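PDB 5FRD: carboxylesterase (EST-2) from Archaeoglobus fulgidus, which probably hydrolyses carboxylic esters as a member of the alpha/beta hydrolase family and binds coenzyme A near its active site. Local coordinates for residues A[21-27]-A[80-86]; A[28-32]-A[165-169]; A[178-182]-A[210-215]; A[197-203]-A[225-229]. All coordinates share one frame; numbering follows the deposited sequence.

Contact 1 (A[21-27]-A[80-86])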
# COMPACT_ATOMS: atom_id res chain seq x y z
N GLU A 21 -3.25 -8.33 17.97
CA GLU A 21 -4.34 -8.84 17.17
C GLU A 21 -5.32 -7.70 16.84
O GLU A 21 -5.75 -6.96 17.70
CB GLU A 21 -4.98 -10.11 17.78
CG GLU A 21 -6.00 -10.80 16.87
CD GLU A 21 -5.39 -11.45 15.63
OE1 GLU A 21 -4.19 -11.79 15.67
OE2 GLU A 21 -6.11 -11.62 14.61
N ARG A 22 -5.60 -7.56 15.54
CA ARG A 22 -6.52 -6.54 15.04
C ARG A 22 -6.86 -6.92 13.60
O ARG A 22 -5.99 -7.42 12.87
CB ARG A 22 -5.87 -5.15 15.09
CG ARG A 22 -6.73 -3.92 15.16
CD ARG A 22 -6.95 -3.45 16.59
NE ARG A 22 -7.96 -2.39 16.67
CZ ARG A 22 -7.71 -1.08 16.71
NH1 ARG A 22 -6.48 -0.59 16.58
NH2 ARG A 22 -8.74 -0.24 16.81
N LYS A 23 -8.09 -6.64 13.17
CA LYS A 23 -8.53 -7.00 11.83
C LYS A 23 -8.16 -5.90 10.83
O LYS A 23 -9.01 -5.22 10.26
CB LYS A 23 -10.04 -7.27 11.81
CG LYS A 23 -10.48 -8.34 12.82
CD LYS A 23 -9.88 -9.68 12.50
CE LYS A 23 -10.44 -10.77 13.38
NZ LYS A 23 -9.94 -12.11 13.00
N VAL A 24 -6.84 -5.76 10.65
CA VAL A 24 -6.22 -4.76 9.77
C VAL A 24 -5.12 -5.49 9.00
O VAL A 24 -4.34 -6.23 9.60
CB VAL A 24 -5.64 -3.56 10.54
CG1 VAL A 24 -5.14 -2.48 9.57
CG2 VAL A 24 -6.67 -2.95 11.46
N PHE A 25 -5.11 -5.29 7.68
CA PHE A 25 -4.20 -5.97 6.78
C PHE A 25 -3.54 -4.96 5.85
O PHE A 25 -4.25 -4.28 5.08
CB PHE A 25 -4.98 -7.04 5.97
CG PHE A 25 -4.09 -7.99 5.22
CD1 PHE A 25 -3.61 -9.15 5.82
CD2 PHE A 25 -3.74 -7.73 3.92
CE1 PHE A 25 -2.79 -10.01 5.10
CE2 PHE A 25 -2.93 -8.61 3.22
CZ PHE A 25 -2.48 -9.74 3.83
N TYR A 26 -2.21 -4.84 5.92
CA TYR A 26 -1.49 -3.80 5.22
C TYR A 26 -0.73 -4.35 4.03
O TYR A 26 -0.08 -5.39 4.15
CB TYR A 26 -0.45 -3.12 6.13
CG TYR A 26 -0.93 -2.61 7.46
CD1 TYR A 26 -0.98 -3.44 8.55
CD2 TYR A 26 -1.28 -1.28 7.65
CE1 TYR A 26 -1.36 -2.98 9.80
CE2 TYR A 26 -1.71 -0.83 8.89
CZ TYR A 26 -1.76 -1.67 9.95
OH TYR A 26 -2.16 -1.21 11.20
N ILE A 27 -0.74 -3.61 2.93
CA ILE A 27 -0.09 -4.00 1.68
C ILE A 27 0.84 -2.85 1.22
O ILE A 27 0.38 -1.74 0.90
CB ILE A 27 -1.09 -4.32 0.54
CG1 ILE A 27 -2.20 -5.24 1.07
CG2 ILE A 27 -0.33 -4.97 -0.60
CD1 ILE A 27 -3.26 -5.56 0.05
N VAL A 80 -6.29 -13.19 9.28
CA VAL A 80 -7.36 -12.44 9.97
C VAL A 80 -8.78 -12.76 9.49
O VAL A 80 -9.73 -12.41 10.19
CB VAL A 80 -7.10 -10.91 9.92
CG1 VAL A 80 -5.93 -10.58 10.85
CG2 VAL A 80 -6.83 -10.43 8.53
N GLY A 81 -8.94 -13.42 8.35
CA GLY A 81 -10.26 -13.82 7.86
C GLY A 81 -10.93 -12.72 7.08
O GLY A 81 -11.21 -12.91 5.91
N LYS A 82 -11.20 -11.62 7.78
CA LYS A 82 -11.73 -10.40 7.17
C LYS A 82 -10.98 -9.23 7.80
O LYS A 82 -10.54 -9.30 8.93
CB LYS A 82 -13.21 -10.24 7.41
CG LYS A 82 -14.04 -11.40 6.91
CD LYS A 82 -15.52 -11.08 7.04
CE LYS A 82 -16.39 -12.26 6.65
NZ LYS A 82 -16.48 -12.46 5.17
N ALA A 83 -10.82 -8.14 7.05
CA ALA A 83 -10.03 -7.03 7.61
C ALA A 83 -10.32 -5.73 6.91
O ALA A 83 -10.84 -5.70 5.79
CB ALA A 83 -8.54 -7.31 7.46
N VAL A 84 -9.96 -4.64 7.60
CA VAL A 84 -9.74 -3.37 6.95
C VAL A 84 -8.45 -3.51 6.14
O VAL A 84 -7.41 -3.83 6.73
CB VAL A 84 -9.65 -2.27 7.99
CG1 VAL A 84 -9.31 -0.93 7.34
CG2 VAL A 84 -10.94 -2.17 8.79
N VAL A 85 -8.51 -3.28 4.85
CA VAL A 85 -7.35 -3.45 3.99
C VAL A 85 -6.73 -2.10 3.70
O VAL A 85 -7.43 -1.20 3.19
CB VAL A 85 -7.73 -4.13 2.68
CG1 VAL A 85 -6.53 -4.29 1.77
CG2 VAL A 85 -8.37 -5.50 2.96
N VAL A 86 -5.47 -1.95 4.06
CA VAL A 86 -4.72 -0.67 3.96
C VAL A 86 -3.65 -0.88 2.89
O VAL A 86 -2.76 -1.71 3.06
CB VAL A 86 -4.06 -0.33 5.29
CG1 VAL A 86 -3.32 1.00 5.19
CG2 VAL A 86 -5.06 -0.31 6.43

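Contact 2 (A[28-32]-A[165-169])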
# COMPACT_ATOMS: atom_id res chain seq x y z
N HIS A 28 2.13 -3.16 1.20
CA HIS A 28 3.21 -2.23 0.87
C HIS A 28 3.28 -1.85 -0.60
O HIS A 28 2.61 -2.43 -1.46
CB HIS A 28 4.56 -2.80 1.31
CG HIS A 28 4.95 -4.05 0.59
ND1 HIS A 28 5.47 -4.05 -0.68
CD2 HIS A 28 4.88 -5.35 0.97
CE1 HIS A 28 5.72 -5.29 -1.05
NE2 HIS A 28 5.34 -6.10 -0.09
N SER A 29 4.18 -0.90 -0.90
CA SER A 29 4.40 -0.36 -2.22
C SER A 29 5.57 -0.99 -2.96
O SER A 29 6.23 -1.92 -2.48
CB SER A 29 4.57 1.17 -2.07
OG SER A 29 5.60 1.46 -1.20
N SER A 30 5.83 -0.48 -4.16
CA SER A 30 6.90 -1.01 -5.01
C SER A 30 8.27 -0.90 -4.37
O SER A 30 8.63 0.11 -3.75
CB SER A 30 6.97 -0.25 -6.34
OG SER A 30 5.82 -0.41 -7.13
N GLY A 31 9.06 -1.96 -4.54
CA GLY A 31 10.41 -2.02 -3.99
C GLY A 31 10.50 -2.01 -2.48
O GLY A 31 11.58 -1.79 -1.92
N SER A 32 9.37 -2.24 -1.79
CA SER A 32 9.29 -2.17 -0.34
C SER A 32 8.93 -3.54 0.24
O SER A 32 9.06 -4.54 -0.45
CB SER A 32 8.26 -1.12 0.04
OG SER A 32 8.40 -0.81 1.41
N LEU A 165 12.06 -3.38 -8.13
CA LEU A 165 11.42 -2.08 -8.21
C LEU A 165 10.92 -1.85 -9.62
O LEU A 165 9.79 -1.40 -9.80
CB LEU A 165 12.39 -0.99 -7.80
CG LEU A 165 11.94 0.44 -7.94
CD1 LEU A 165 10.72 0.74 -7.07
CD2 LEU A 165 13.07 1.42 -7.62
N HIS A 166 11.74 -2.15 -10.62
CA HIS A 166 11.32 -1.95 -12.00
C HIS A 166 10.16 -2.88 -12.36
O HIS A 166 9.18 -2.43 -12.99
CB HIS A 166 12.50 -2.16 -12.96
CG HIS A 166 12.14 -1.92 -14.39
ND1 HIS A 166 11.81 -2.95 -15.25
CD2 HIS A 166 12.03 -0.78 -15.10
CE1 HIS A 166 11.52 -2.45 -16.43
NE2 HIS A 166 11.65 -1.14 -16.37
N LEU A 167 10.18 -4.13 -11.92
CA LEU A 167 9.05 -5.04 -12.17
C LEU A 167 7.78 -4.52 -11.55
O LEU A 167 6.72 -4.49 -12.20
CB LEU A 167 9.33 -6.44 -11.64
CG LEU A 167 10.41 -7.24 -12.37
CD1 LEU A 167 10.65 -8.55 -11.63
CD2 LEU A 167 10.05 -7.51 -13.82
N ASP A 168 7.85 -4.08 -10.31
CA ASP A 168 6.68 -3.55 -9.59
C ASP A 168 6.13 -2.31 -10.29
O ASP A 168 4.93 -2.15 -10.43
CB ASP A 168 7.06 -3.15 -8.15
CG ASP A 168 7.34 -4.32 -7.23
OD1 ASP A 168 7.00 -5.48 -7.54
OD2 ASP A 168 7.93 -4.07 -6.11
N LEU A 169 7.00 -1.37 -10.66
CA LEU A 169 6.57 -0.14 -11.32
C LEU A 169 6.00 -0.44 -12.69
O LEU A 169 5.10 0.28 -13.13
CB LEU A 169 7.70 0.87 -11.41
CG LEU A 169 8.11 1.49 -10.07
CD1 LEU A 169 9.35 2.35 -10.30
CD2 LEU A 169 7.01 2.33 -9.46

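Contact 3 (A[178-182]-A[210-215]). With COA (coenzyme A), chain C.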
# COMPACT_ATOMS: atom_id res chain seq x y z
N LEU A 178 -9.51 3.56 -14.20
CA LEU A 178 -10.03 4.94 -14.12
C LEU A 178 -11.44 5.05 -14.75
O LEU A 178 -12.35 5.58 -14.12
CB LEU A 178 -9.04 5.89 -14.79
CG LEU A 178 -9.25 7.39 -14.63
CD1 LEU A 178 -8.97 7.80 -13.20
CD2 LEU A 178 -8.33 8.16 -15.59
N GLU A 179 -11.60 4.56 -15.96
CA GLU A 179 -12.88 4.69 -16.65
C GLU A 179 -13.97 3.88 -15.97
O GLU A 179 -15.11 4.31 -15.95
CB GLU A 179 -12.74 4.34 -18.15
CG GLU A 179 -11.97 5.41 -18.92
CD GLU A 179 -12.64 6.78 -18.90
OE1 GLU A 179 -13.89 6.83 -19.03
OE2 GLU A 179 -11.92 7.79 -18.75
N ASP A 180 -13.61 2.74 -15.39
CA ASP A 180 -14.57 1.93 -14.66
C ASP A 180 -15.13 2.65 -13.44
O ASP A 180 -16.29 2.51 -13.11
CB ASP A 180 -13.95 0.59 -14.26
CG ASP A 180 -13.66 -0.33 -15.45
OD1 ASP A 180 -14.16 -0.11 -16.56
OD2 ASP A 180 -12.91 -1.31 -15.25
N TYR A 181 -14.30 3.45 -12.75
CA TYR A 181 -14.83 4.33 -11.74
C TYR A 181 -15.69 5.43 -12.38
O TYR A 181 -16.77 5.71 -11.88
CB TYR A 181 -13.71 5.02 -10.93
CG TYR A 181 -13.08 4.20 -9.83
CD1 TYR A 181 -13.64 4.13 -8.57
CD2 TYR A 181 -11.86 3.57 -10.05
CE1 TYR A 181 -13.03 3.41 -7.54
CE2 TYR A 181 -11.24 2.85 -9.03
CZ TYR A 181 -11.81 2.79 -7.80
OH TYR A 181 -11.18 2.05 -6.81
N ARG A 182 -15.18 6.07 -13.42
CA ARG A 182 -15.83 7.24 -14.05
C ARG A 182 -17.23 6.91 -14.55
O ARG A 182 -18.13 7.71 -14.40
CB ARG A 182 -14.97 7.79 -15.20
CG ARG A 182 -13.91 8.80 -14.80
CD ARG A 182 -13.03 9.16 -15.99
NE ARG A 182 -12.09 10.25 -15.73
CZ ARG A 182 -11.03 10.56 -16.49
NH1 ARG A 182 -10.74 9.87 -17.59
NH2 ARG A 182 -10.25 11.58 -16.14
N PHE A 210 -10.13 12.08 -6.61
CA PHE A 210 -10.86 11.23 -7.58
C PHE A 210 -11.55 10.10 -6.84
O PHE A 210 -12.75 9.86 -7.00
CB PHE A 210 -9.93 10.69 -8.65
CG PHE A 210 -10.61 9.77 -9.61
CD1 PHE A 210 -11.20 10.28 -10.75
CD2 PHE A 210 -10.69 8.41 -9.38
CE1 PHE A 210 -11.83 9.46 -11.68
CE2 PHE A 210 -11.35 7.58 -10.29
CZ PHE A 210 -11.94 8.11 -11.44
N PHE A 211 -10.82 9.39 -5.98
CA PHE A 211 -11.47 8.38 -5.15
C PHE A 211 -12.59 8.93 -4.29
O PHE A 211 -13.69 8.35 -4.19
CB PHE A 211 -10.46 7.73 -4.18
CG PHE A 211 -9.44 6.83 -4.82
CD1 PHE A 211 -9.81 5.76 -5.62
CD2 PHE A 211 -8.09 6.99 -4.47
CE1 PHE A 211 -8.83 4.90 -6.11
CE2 PHE A 211 -7.13 6.13 -4.99
CZ PHE A 211 -7.51 5.11 -5.81
N HIS A 212 -12.35 10.06 -3.65
CA HIS A 212 -13.31 10.65 -2.75
C HIS A 212 -14.60 11.04 -3.47
O HIS A 212 -15.69 10.85 -2.92
CB HIS A 212 -12.66 11.85 -2.08
CG HIS A 212 -13.42 12.44 -0.95
ND1 HIS A 212 -14.15 11.73 -0.03
CD2 HIS A 212 -13.52 13.74 -0.56
CE1 HIS A 212 -14.69 12.55 0.85
NE2 HIS A 212 -14.30 13.78 0.56
N LYS A 213 -14.50 11.52 -4.70
CA LYS A 213 -15.67 11.86 -5.53
C LYS A 213 -16.48 10.63 -5.91
O LYS A 213 -17.70 10.70 -5.97
CB LYS A 213 -15.23 12.61 -6.78
CG LYS A 213 -14.91 14.05 -6.49
CD LYS A 213 -14.75 14.86 -7.74
CE LYS A 213 -13.75 14.27 -8.72
NZ LYS A 213 -13.28 15.33 -9.67
N HIS A 214 -15.80 9.51 -6.17
CA HIS A 214 -16.45 8.32 -6.76
C HIS A 214 -16.78 7.21 -5.80
O HIS A 214 -17.34 6.21 -6.22
CB HIS A 214 -15.61 7.79 -7.92
CG HIS A 214 -15.62 8.70 -9.09
ND1 HIS A 214 -14.59 9.55 -9.39
CD2 HIS A 214 -16.61 8.97 -9.97
CE1 HIS A 214 -14.91 10.26 -10.45
NE2 HIS A 214 -16.13 9.92 -10.83
N ILE A 215 -16.42 7.38 -4.55
CA ILE A 215 -16.73 6.42 -3.50
C ILE A 215 -17.69 7.07 -2.50
O ILE A 215 -17.28 7.98 -1.77
CB ILE A 215 -15.44 5.87 -2.85
CG1 ILE A 215 -14.54 5.21 -3.91
CG2 ILE A 215 -15.81 4.90 -1.73
CD1 ILE A 215 -13.15 4.81 -3.41
N1A COA C . -6.72 9.70 -10.82
C2A COA C . -7.35 10.70 -11.45
N3A COA C . -6.98 11.10 -12.67
C4A COA C . -5.97 10.49 -13.33
C5A COA C . -5.24 9.40 -12.71
C6A COA C . -5.68 9.01 -11.39
N6A COA C . -5.05 8.00 -10.75
N7A COA C . -4.27 8.99 -13.55
C8A COA C . -4.40 9.76 -14.65
N9A COA C . -5.41 10.65 -14.50
C1B COA C . -5.79 11.66 -15.49
C2B COA C . -4.71 12.71 -15.53
O2B COA C . -4.94 13.68 -14.50
C3B COA C . -4.83 13.21 -16.96
O3B COA C . -5.87 14.18 -17.02
P3B COA C . -5.72 15.57 -17.85
O7A COA C . -5.56 15.06 -19.27
O8A COA C . -4.49 16.22 -17.24
O9A COA C . -7.01 16.30 -17.55
C4B COA C . -5.22 11.98 -17.74
O4B COA C . -5.83 11.09 -16.78
C5B COA C . -4.07 11.27 -18.44
O5B COA C . -3.08 10.92 -17.47
P1A COA C . -2.19 9.59 -17.62
O1A COA C . -3.02 8.44 -18.00
O2A COA C . -1.41 9.49 -16.32
O3A COA C . -1.18 9.80 -18.86
P2A COA C . -0.19 11.03 -19.19
O4A COA C . 0.53 10.50 -20.39
O5A COA C . -0.95 12.32 -19.17
O6A COA C . 0.83 11.17 -17.94
CBP COA C . 2.58 10.65 -16.44
CCP COA C . 1.78 10.15 -17.63
CDP COA C . 3.56 9.54 -16.04
CEP COA C . 3.36 11.91 -16.87
CAP COA C . 1.62 10.96 -15.27
OAP COA C . 0.78 9.81 -14.99
C9P COA C . 2.35 11.39 -14.02
O9P COA C . 2.93 12.45 -13.98
N8P COA C . 2.28 10.55 -12.97
C7P COA C . 2.79 10.88 -11.63
C6P COA C . 4.24 10.46 -11.39
C5P COA C . 4.54 8.98 -11.26
O5P COA C . 5.46 8.46 -11.91
N4P COA C . 3.82 8.29 -10.37
C3P COA C . 4.08 6.90 -10.06
C2P COA C . 2.78 6.20 -9.74
S1P COA C . 3.15 4.51 -9.21

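Contact 4 (A[197-203]-A[225-229]). With COA (coenzyme A), chain C.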
# COMPACT_ATOMS: atom_id res chain seq x y z
N GLY A 197 -0.27 12.44 1.66
CA GLY A 197 0.57 13.51 2.16
C GLY A 197 0.37 14.73 1.29
O GLY A 197 0.32 14.62 0.05
N GLU A 198 0.33 15.90 1.92
CA GLU A 198 0.08 17.16 1.19
C GLU A 198 1.07 17.40 0.05
O GLU A 198 0.68 17.96 -0.97
CB GLU A 198 0.10 18.30 2.20
CG GLU A 198 -0.31 19.66 1.64
CD GLU A 198 -0.36 20.72 2.73
OE1 GLU A 198 -1.08 20.50 3.73
OE2 GLU A 198 0.31 21.76 2.57
N GLU A 199 2.32 16.93 0.20
CA GLU A 199 3.39 17.19 -0.76
C GLU A 199 3.60 16.06 -1.77
O GLU A 199 4.50 16.12 -2.58
CB GLU A 199 4.69 17.47 -0.00
CG GLU A 199 4.53 18.62 0.99
CD GLU A 199 5.82 19.05 1.67
OE1 GLU A 199 6.91 18.87 1.08
OE2 GLU A 199 5.72 19.59 2.79
N ASP A 200 2.77 15.01 -1.74
CA ASP A 200 2.99 13.84 -2.59
C ASP A 200 2.94 14.20 -4.08
O ASP A 200 1.91 14.72 -4.56
CB ASP A 200 1.90 12.79 -2.26
CG ASP A 200 2.14 11.42 -2.89
OD1 ASP A 200 2.85 11.29 -3.89
OD2 ASP A 200 1.55 10.44 -2.35
N LYS A 201 4.01 13.91 -4.82
CA LYS A 201 4.06 14.17 -6.26
C LYS A 201 3.97 12.91 -7.11
O LYS A 201 3.81 12.99 -8.33
CB LYS A 201 5.32 14.98 -6.61
CG LYS A 201 5.29 16.36 -5.98
CD LYS A 201 6.23 17.35 -6.60
CE LYS A 201 5.63 18.23 -7.69
NZ LYS A 201 6.68 18.67 -8.65
N LEU A 202 4.09 11.74 -6.50
CA LEU A 202 3.93 10.49 -7.23
C LEU A 202 2.46 10.16 -7.43
O LEU A 202 2.06 9.67 -8.48
CB LEU A 202 4.65 9.34 -6.53
CG LEU A 202 6.18 9.40 -6.54
CD1 LEU A 202 6.77 8.33 -5.66
CD2 LEU A 202 6.67 9.27 -7.99
N THR A 203 1.67 10.35 -6.38
CA THR A 203 0.22 10.11 -6.40
C THR A 203 -0.38 11.34 -5.74
O THR A 203 -0.57 11.40 -4.55
CB THR A 203 -0.16 8.81 -5.66
OG1 THR A 203 0.38 8.81 -4.35
CG2 THR A 203 0.35 7.59 -6.38
N GLY A 225 2.92 18.32 5.68
CA GLY A 225 4.32 18.04 5.94
C GLY A 225 4.80 16.64 5.60
O GLY A 225 5.90 16.23 5.99
N ALA A 226 3.97 15.90 4.88
CA ALA A 226 4.34 14.58 4.37
C ALA A 226 4.16 14.55 2.88
O ALA A 226 3.36 15.31 2.31
CB ALA A 226 3.47 13.53 5.01
N SER A 227 4.89 13.65 2.24
CA SER A 227 4.76 13.39 0.83
C SER A 227 4.19 11.98 0.66
O SER A 227 3.34 11.57 1.44
CB SER A 227 6.13 13.60 0.16
OG SER A 227 6.07 13.35 -1.24
N HIS A 228 4.66 11.24 -0.32
CA HIS A 228 4.17 9.89 -0.63
C HIS A 228 4.35 8.94 0.52
O HIS A 228 3.45 8.11 0.75
CB HIS A 228 4.88 9.40 -1.89
CG HIS A 228 4.32 8.16 -2.52
ND1 HIS A 228 3.05 8.11 -3.03
CD2 HIS A 228 4.90 6.98 -2.82
CE1 HIS A 228 2.86 6.94 -3.61
NE2 HIS A 228 3.96 6.22 -3.48
N MET A 229 5.44 9.05 1.27
CA MET A 229 5.75 8.10 2.36
C MET A 229 5.15 8.52 3.71
O MET A 229 5.78 8.40 4.77
CB MET A 229 7.27 7.92 2.47
CG MET A 229 7.95 7.48 1.20
SD MET A 229 7.19 6.06 0.41
CE MET A 229 7.38 4.83 1.67
N1A COA C . -6.72 9.70 -10.82
C2A COA C . -7.35 10.70 -11.45
N3A COA C . -6.98 11.10 -12.67
C4A COA C . -5.97 10.49 -13.33
C5A COA C . -5.24 9.40 -12.71
C6A COA C . -5.68 9.01 -11.39
N6A COA C . -5.05 8.00 -10.75
N7A COA C . -4.27 8.99 -13.55
C8A COA C . -4.40 9.76 -14.65
N9A COA C . -5.41 10.65 -14.50
C1B COA C . -5.79 11.66 -15.49
C2B COA C . -4.71 12.71 -15.53
O2B COA C . -4.94 13.68 -14.50
C3B COA C . -4.83 13.21 -16.96
O3B COA C . -5.87 14.18 -17.02
P3B COA C . -5.72 15.57 -17.85
O7A COA C . -5.56 15.06 -19.27
O8A COA C . -4.49 16.22 -17.24
O9A COA C . -7.01 16.30 -17.55
C4B COA C . -5.22 11.98 -17.74
O4B COA C . -5.83 11.09 -16.78
C5B COA C . -4.07 11.27 -18.44
O5B COA C . -3.08 10.92 -17.47
P1A COA C . -2.19 9.59 -17.62
O1A COA C . -3.02 8.44 -18.00
O2A COA C . -1.41 9.49 -16.32
O3A COA C . -1.18 9.80 -18.86
P2A COA C . -0.19 11.03 -19.19
O4A COA C . 0.53 10.50 -20.39
O5A COA C . -0.95 12.32 -19.17
O6A COA C . 0.83 11.17 -17.94
CBP COA C . 2.58 10.65 -16.44
CCP COA C . 1.78 10.15 -17.63
CDP COA C . 3.56 9.54 -16.04
CEP COA C . 3.36 11.91 -16.87
CAP COA C . 1.62 10.96 -15.27
OAP COA C . 0.78 9.81 -14.99
C9P COA C . 2.35 11.39 -14.02
O9P COA C . 2.93 12.45 -13.98
N8P COA C . 2.28 10.55 -12.97
C7P COA C . 2.79 10.88 -11.63
C6P COA C . 4.24 10.46 -11.39
C5P COA C . 4.54 8.98 -11.26
O5P COA C . 5.46 8.46 -11.91
N4P COA C . 3.82 8.29 -10.37
C3P COA C . 4.08 6.90 -10.06
C2P COA C . 2.78 6.20 -9.74
S1P COA C . 3.15 4.51 -9.21
O HOH W 1 0.68 10.07 0.28
O HOH W 2 2.99 20.26 3.75

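Contact 1 (A[21-27]-A[80-86])
The ring of Tyr26 and the side chain of Val86 run side by side in the same direction, and CD2 of the ring lies 3.8 Å from Val86 CB in an oblique approach. Val24 CG1 sits over one face of this ring, 3.5 Å above the plane and displaced toward the rim; the same methyl group also reaches across to Val86 CG2. Beyond the segments the ring meets Trp37, and its hydroxyl is bonded to the carbonyl of Gly45. Phe25 projects from the other side of the sheet. Its CB rests on Ala83 CB, while the ring, carried outward with CG anti to the backbone N (chi1 -168°), packs against Ser75, Leu76 and Thr79 of helix 65-79 and meets Val80 only loosely: Phe25 CD1 lies 4.4 Å from Val80 CG2.

The strands are extended, so side chains alternate between the faces; in register, Val24 pairs with Val84, Phe25 with Val85 and Tyr26 with Val86. Val84 N donates to Lys23 O, Phe25 N to Val84 O, Val86 N to Phe25 O and Ile27 N to Val86 O, the chain of bonds expected of parallel strands. The segment axes approach to 4.6 Å at 20°. At the entry to the pair, Lys23 NZ, in one of two conformers, bonds to Val80 O at 2.8 Å, where helix 65-79 ends and Gly81 turns the chain. Strand 47-49 flanks 24-27 and strand 106-112 flanks 83-88, which places this pairing in the middle of the mixed, mostly parallel sheet of the alpha/beta hydrolase fold.

Contact 2 (A[28-32]-A[165-169])
Asp168 OD2 is gripped by two donors: Gly31 N, within the contact, and His54 NE2 from outside it. The amide lies 2.9 Å from Asp168 OD2 with an N-H...O angle of 173°, almost straight, and Asp168 OD2 receives it on its anti lone pair, away from the other carboxylate oxygen. With CG anti to its own carbonyl carbon (chi1 -72°), Asp168 extends its carboxylate alongside Ser30 to the amide of Gly31, the next residue of the turn. Its CB then lies against the Ser30 side chain, 3.4 Å from Ser30 CB and 3.2 Å from Ser30 OG.

Two leucines frame the same serine. Leu165 CD1 approaches Ser30 CB at 3.9 Å, and Leu169 CD2 stands 3.8 Å from Ser30 OG, so that a small polar side chain is received among aliphatic groups of helix 162-173.

The turn itself is a type II beta turn from Ser29 to Ser32, with Gly31 at positive phi. Ser29 O takes the closing bond from Ser32 N and a second one from His28 ND1, 2.9 Å away, the two donors arriving from opposite faces of the carbonyl plane. Gly31 O is in turn bonded to Arg161 NH1. Helix 162-173 belongs to the helical insertion between strands 106-112 and 192-197, where many relatives carry a cap, and the loop after the strand equivalent to 24-27 commonly helps form the oxyanion hole. The nearly straight bond fixes the direction in which this helix, probably part of a cap, meets the loop after strand 24-27, and the buried negative charge probably favours a protonated His54.

Contact 3 (A[178-182]-A[210-215])
The adenine end of the coenzyme A pocket rests on Phe210 and Leu178, which also touch each other: Leu178 CD1 sits over one face of the phenyl ring, 3.7 Å from the Phe210 centroid and 21° off the normal, a CH-pi contact. His214 ND1 lies above the centre of the opposite face, so the ring is sandwiched. Arg182 CG meets its edge in plane, and Tyr181 CB comes to the rim as well, 3.5 Å from Phe210 CE2. The adenine atom C2A of coenzyme A is 3.8 Å from Phe210 CB and equally close to Leu178 CD1.

Tyr181 links this pocket wall to an aromatic cluster. Phe210 and Phe211 each turn an edge toward the Tyr181 face, in offset edge-to-face pairs whose planes stand at 80° and 71°; both centroid separations, Tyr181 to Phe210 and Tyr181 to Phe211, are 5.8 Å. In the alpha/beta hydrolase fold helix 205-214 lies against the central sheet, and Phe211 makes that connection here by touching Val194 of strand 192-197. The short helix 178-182 is thus joined to the sheet layer through the Tyr181 ring, whose hydroxyl is bonded to Gln96.

Between the two segments the contact is apolar and aromatic. Within its own helix, His214 ND1 donates to Phe210 O at 3.0 Å, which helps hold the imidazole over the phenyl ring.

Contact 4 (A[197-203]-A[225-229])
A His-carboxylate pair of the kind found in serine esterases joins the loops after strands 192-197 and 218-223. His228 ND1 donates to Asp200 OD2 over 2.9 Å at 158°; the oxygen lies in the ring plane, but the donor meets it on the syn side, 24° out of the carboxylate plane; the carboxylate and ring planes are 72° apart. Thr203 OG1 also donates to Asp200 OD2, over 2.8 Å and from the opposite face. The other oxygen, Asp200 OD1, accepts from Thr203 N at 2.9 Å in an Asx motif, so three bonds fix the carboxylate's rotation.

Leu202 lies over one face of the imidazole, its CD1 4.0 Å from the His228 centroid. On its backbone side, Leu202 O accepts from N4P of coenzyme A at 2.9 Å, which puts the pantetheine arm beside this pair. Farther along, Glu199 N donates to Ala226 O in the carbonyl plane, 2.9 Å, and holds the type I turn Gly197 to Asp200 against the other loop. With Ser89 touching His228, the geometry is consistent with the Ser-His-Asp triad of alpha/beta hydrolases.

Overall arrangement
Contact 1 is sheet core, with main-chain bonds and aliphatic and aromatic side chains. The strand 24-27 that it pairs runs directly into the loop of contact 2, so the two adjoin in sequence, although their centres are about 21 Å apart. Contact 2 sets a loop against a helix and contact 4 joins two loops; both turn on an aspartate, and their nearest atoms are about 5 Å apart. Contact 3 lies farther from the chain centre, about 18 Å, and relies on aromatic and aliphatic packing. Contacts 3 and 4 alternate along the chain and both touch coenzyme A, one at the adenine, the other at the pantetheine arm. Exposed residues occur at the margins of contacts 1, 3 and 4.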